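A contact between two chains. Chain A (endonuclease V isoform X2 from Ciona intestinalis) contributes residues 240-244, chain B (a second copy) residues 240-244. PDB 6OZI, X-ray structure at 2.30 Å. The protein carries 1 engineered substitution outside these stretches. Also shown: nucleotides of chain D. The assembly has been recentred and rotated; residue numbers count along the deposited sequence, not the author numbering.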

# COMPACT_ATOMS: atom_id res chain seq x y z
N LEU A 240 -4.39 -12.50 6.53
CA LEU A 240 -5.44 -11.80 7.28
C LEU A 240 -6.47 -11.19 6.34
O LEU A 240 -7.68 -11.33 6.55
N LYS A 241 -6.01 -10.53 5.27
CA LYS A 241 -6.94 -9.94 4.31
C LYS A 241 -7.79 -10.99 3.61
O LYS A 241 -8.92 -10.70 3.20
N LYS A 242 -7.27 -12.22 3.45
CA LYS A 242 -8.09 -13.25 2.81
C LYS A 242 -9.28 -13.65 3.67
O LYS A 242 -10.39 -13.82 3.15
N ILE A 243 -9.08 -13.78 4.98
CA ILE A 243 -10.12 -14.28 5.88
C ILE A 243 -10.89 -13.18 6.57
O ILE A 243 -11.81 -13.47 7.34
N GLU A 244 -10.54 -11.92 6.34
CA GLU A 244 -11.18 -10.82 7.05
C GLU A 244 -12.64 -10.70 6.62
O GLU A 244 -12.97 -10.89 5.45
OXT GLU A 244 -13.52 -10.42 7.44
N LEU B 240 -11.36 -8.19 -4.30
CA LEU B 240 -10.47 -9.07 -5.05
C LEU B 240 -9.50 -9.79 -4.12
O LEU B 240 -9.23 -10.98 -4.31
N LYS B 241 -8.94 -9.08 -3.14
CA LYS B 241 -8.04 -9.72 -2.19
C LYS B 241 -8.76 -10.79 -1.37
O LYS B 241 -8.13 -11.76 -0.93
N LYS B 242 -10.07 -10.63 -1.16
CA LYS B 242 -10.82 -11.64 -0.43
C LYS B 242 -10.89 -12.96 -1.20
O LYS B 242 -10.81 -14.04 -0.60
N ILE B 243 -11.06 -12.90 -2.52
CA ILE B 243 -11.17 -14.10 -3.34
C ILE B 243 -9.83 -14.47 -3.98
O ILE B 243 -9.79 -15.19 -4.97
N GLU B 244 -8.72 -13.98 -3.41
CA GLU B 244 -7.33 -14.25 -3.83
C GLU B 244 -6.94 -13.50 -5.11
O GLU B 244 -7.54 -13.68 -6.17
OXT GLU B 244 -6.00 -12.69 -5.11

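The two C-terminal stretches meet around one point, where the CA atoms of Lys242(A) and Lys242(B) lie 4.5 Å apart. Together they bury 277 Å², and no hydrogen bond or salt bridge crosses between them, so the evidence for packing is contact distance and covered area.

Leu240(B) stands outside the contact. Its side chain (chi1 t, chi2 p) is out of reach of the chain A stretch and is buried in the assembly; Leu240(A), with the same rotamer, is equally remote.

Lys241(B) has its CA-to-CB bond sideways to the chain A stretch, and the end of its side chain leads away. Its chi1 of -102° lies between wells, followed by p, t and p. The amine reaches the DNA instead: NZ of Lys241(B) donates a hydrogen bond to OP1 of DT9 of chain D at 3.2 Å. Lys241(A) has nearly the same chi angles, yet its NZ forms a salt bridge with OE1 of Glu244(A) at 2.7 Å, within its own chain. The close contacts of Lys241(B) with the chain A stretch are made by backbone: O of Lys241(B) lies 3.6 Å from CG of Lys242(A).

Lys242(B) has the largest covered area on its side, 59 Å². Its CA-to-CB bond is sideways, chi1 is -94°, again between wells, and the remaining angles are t, which extends the chain. CG of Lys242(B) lies 3.9 Å from O of Lys241(A), and CE of Lys242(B) lies 3.6 Å from O of Glu244(A), part of the terminal carboxylate. The aliphatic part of the lysine thus runs past chain A's terminal backbone. Lys242(A) repeats this rotamer, with 76 Å² covered. The two Lys242 carbonyls, O of Lys242(A) and O of Lys242(B), approach to 3.8 Å; both are acceptors, so the approach is a packing contact.

The CA-to-CB bond of Ile243(B) points away from the chain A stretch, its chi1 p and chi2 t, and the residue has no area covered by that stretch. It is the first residue after the helix to leave helical phi/psi, at -97/21. The CA-to-CB bond of Ile243(A) also points away, with the same rotamer.

Glu244(B) ends the chain at a positive phi of 75°, against -67° for Glu244(A), and the side chains differ too: chi1 m and chi2 p in chain B, t and t in chain A. Although its CA-to-CB bond is sideways, the end of Glu244(B) comes nearer to the chain A stretch, placing OE2 of Glu244(B) 3.2 Å from CG of Lys242(A). That partner is a carbon, so the carboxylate packs against the lysine's aliphatic stem. Here the two halves of the contact depart from symmetry.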

# COMPACT_ATOMS: atom_id res chain seq x y z
CB LEU A 240 -4.84 -10.72 8.18
CG LEU A 240 -5.94 -9.92 8.88
CD1 LEU A 240 -6.46 -10.64 10.11
CD2 LEU A 240 -5.48 -8.54 9.23
CB LYS A 241 -6.19 -9.10 3.28
CG LYS A 241 -6.33 -7.60 3.51
CD LYS A 241 -5.65 -7.16 4.79
CE LYS A 241 -5.93 -5.69 5.06
NZ LYS A 241 -7.38 -5.44 5.31
CB LYS A 242 -7.24 -14.47 2.47
CG LYS A 242 -6.68 -14.44 1.06
CD LYS A 242 -5.70 -15.57 0.83
CE LYS A 242 -4.72 -15.23 -0.29
NZ LYS A 242 -3.71 -16.31 -0.50
CB ILE A 243 -9.52 -15.23 6.94
CG1 ILE A 243 -8.65 -14.44 7.91
CG2 ILE A 243 -8.72 -16.33 6.27
CD1 ILE A 243 -7.88 -15.31 8.88
CB GLU A 244 -10.43 -9.52 6.79
CG GLU A 244 -10.82 -8.37 7.70
CD GLU A 244 -9.82 -7.23 7.63
OE1 GLU A 244 -9.13 -7.11 6.59
OE2 GLU A 244 -9.71 -6.47 8.62
CB LEU B 240 -9.69 -8.27 -6.09
CG LEU B 240 -8.63 -9.10 -6.83
CD1 LEU B 240 -9.26 -9.92 -7.96
CD2 LEU B 240 -7.51 -8.22 -7.35
CB LYS B 241 -7.42 -8.68 -1.26
CG LYS B 241 -6.00 -8.29 -1.61
CD LYS B 241 -5.94 -7.56 -2.94
CE LYS B 241 -4.50 -7.26 -3.33
NZ LYS B 241 -3.72 -8.51 -3.56
CB LYS B 242 -12.22 -11.14 -0.10
CG LYS B 242 -12.32 -10.50 1.28
CD LYS B 242 -13.66 -9.82 1.51
CE LYS B 242 -13.54 -8.73 2.58
NZ LYS B 242 -14.82 -7.99 2.79
CB ILE B 243 -12.28 -13.98 -4.39
CG1 ILE B 243 -11.92 -12.94 -5.45
CG2 ILE B 243 -13.61 -13.62 -3.72
CD1 ILE B 243 -13.05 -12.65 -6.42
CB GLU B 244 -7.10 -15.76 -4.01
CG GLU B 244 -7.03 -16.55 -2.70
CD GLU B 244 -8.38 -16.67 -2.00
OE1 GLU B 244 -9.35 -17.13 -2.63
OE2 GLU B 244 -8.46 -16.31 -0.80
P DT D 9 -1.33 -7.25 -6.22
OP1 DT D 9 -1.57 -8.67 -5.88
OP2 DT D 9 -1.94 -6.18 -5.40
O5' DT D 9 0.25 -6.98 -6.30
C5' DT D 9 1.03 -7.65 -7.28
C4' DT D 9 2.49 -7.23 -7.20
O4' DT D 9 2.67 -5.97 -7.89
C3' DT D 9 3.03 -7.04 -5.79
O3' DT D 9 4.22 -7.79 -5.64
C2' DT D 9 3.28 -5.53 -5.67
C1' DT D 9 3.49 -5.12 -7.12
N1 DT D 9 3.09 -3.73 -7.41
C2 DT D 9 4.00 -2.87 -7.99
O2 DT D 9 5.14 -3.19 -8.26
N3 DT D 9 3.52 -1.61 -8.23
C4 DT D 9 2.25 -1.13 -7.97
O4 DT D 9 1.92 0.02 -8.22
C5 DT D 9 1.35 -2.09 -7.37
C7 DT D 9 -0.06 -1.69 -7.03
C6 DT D 9 1.80 -3.32 -7.13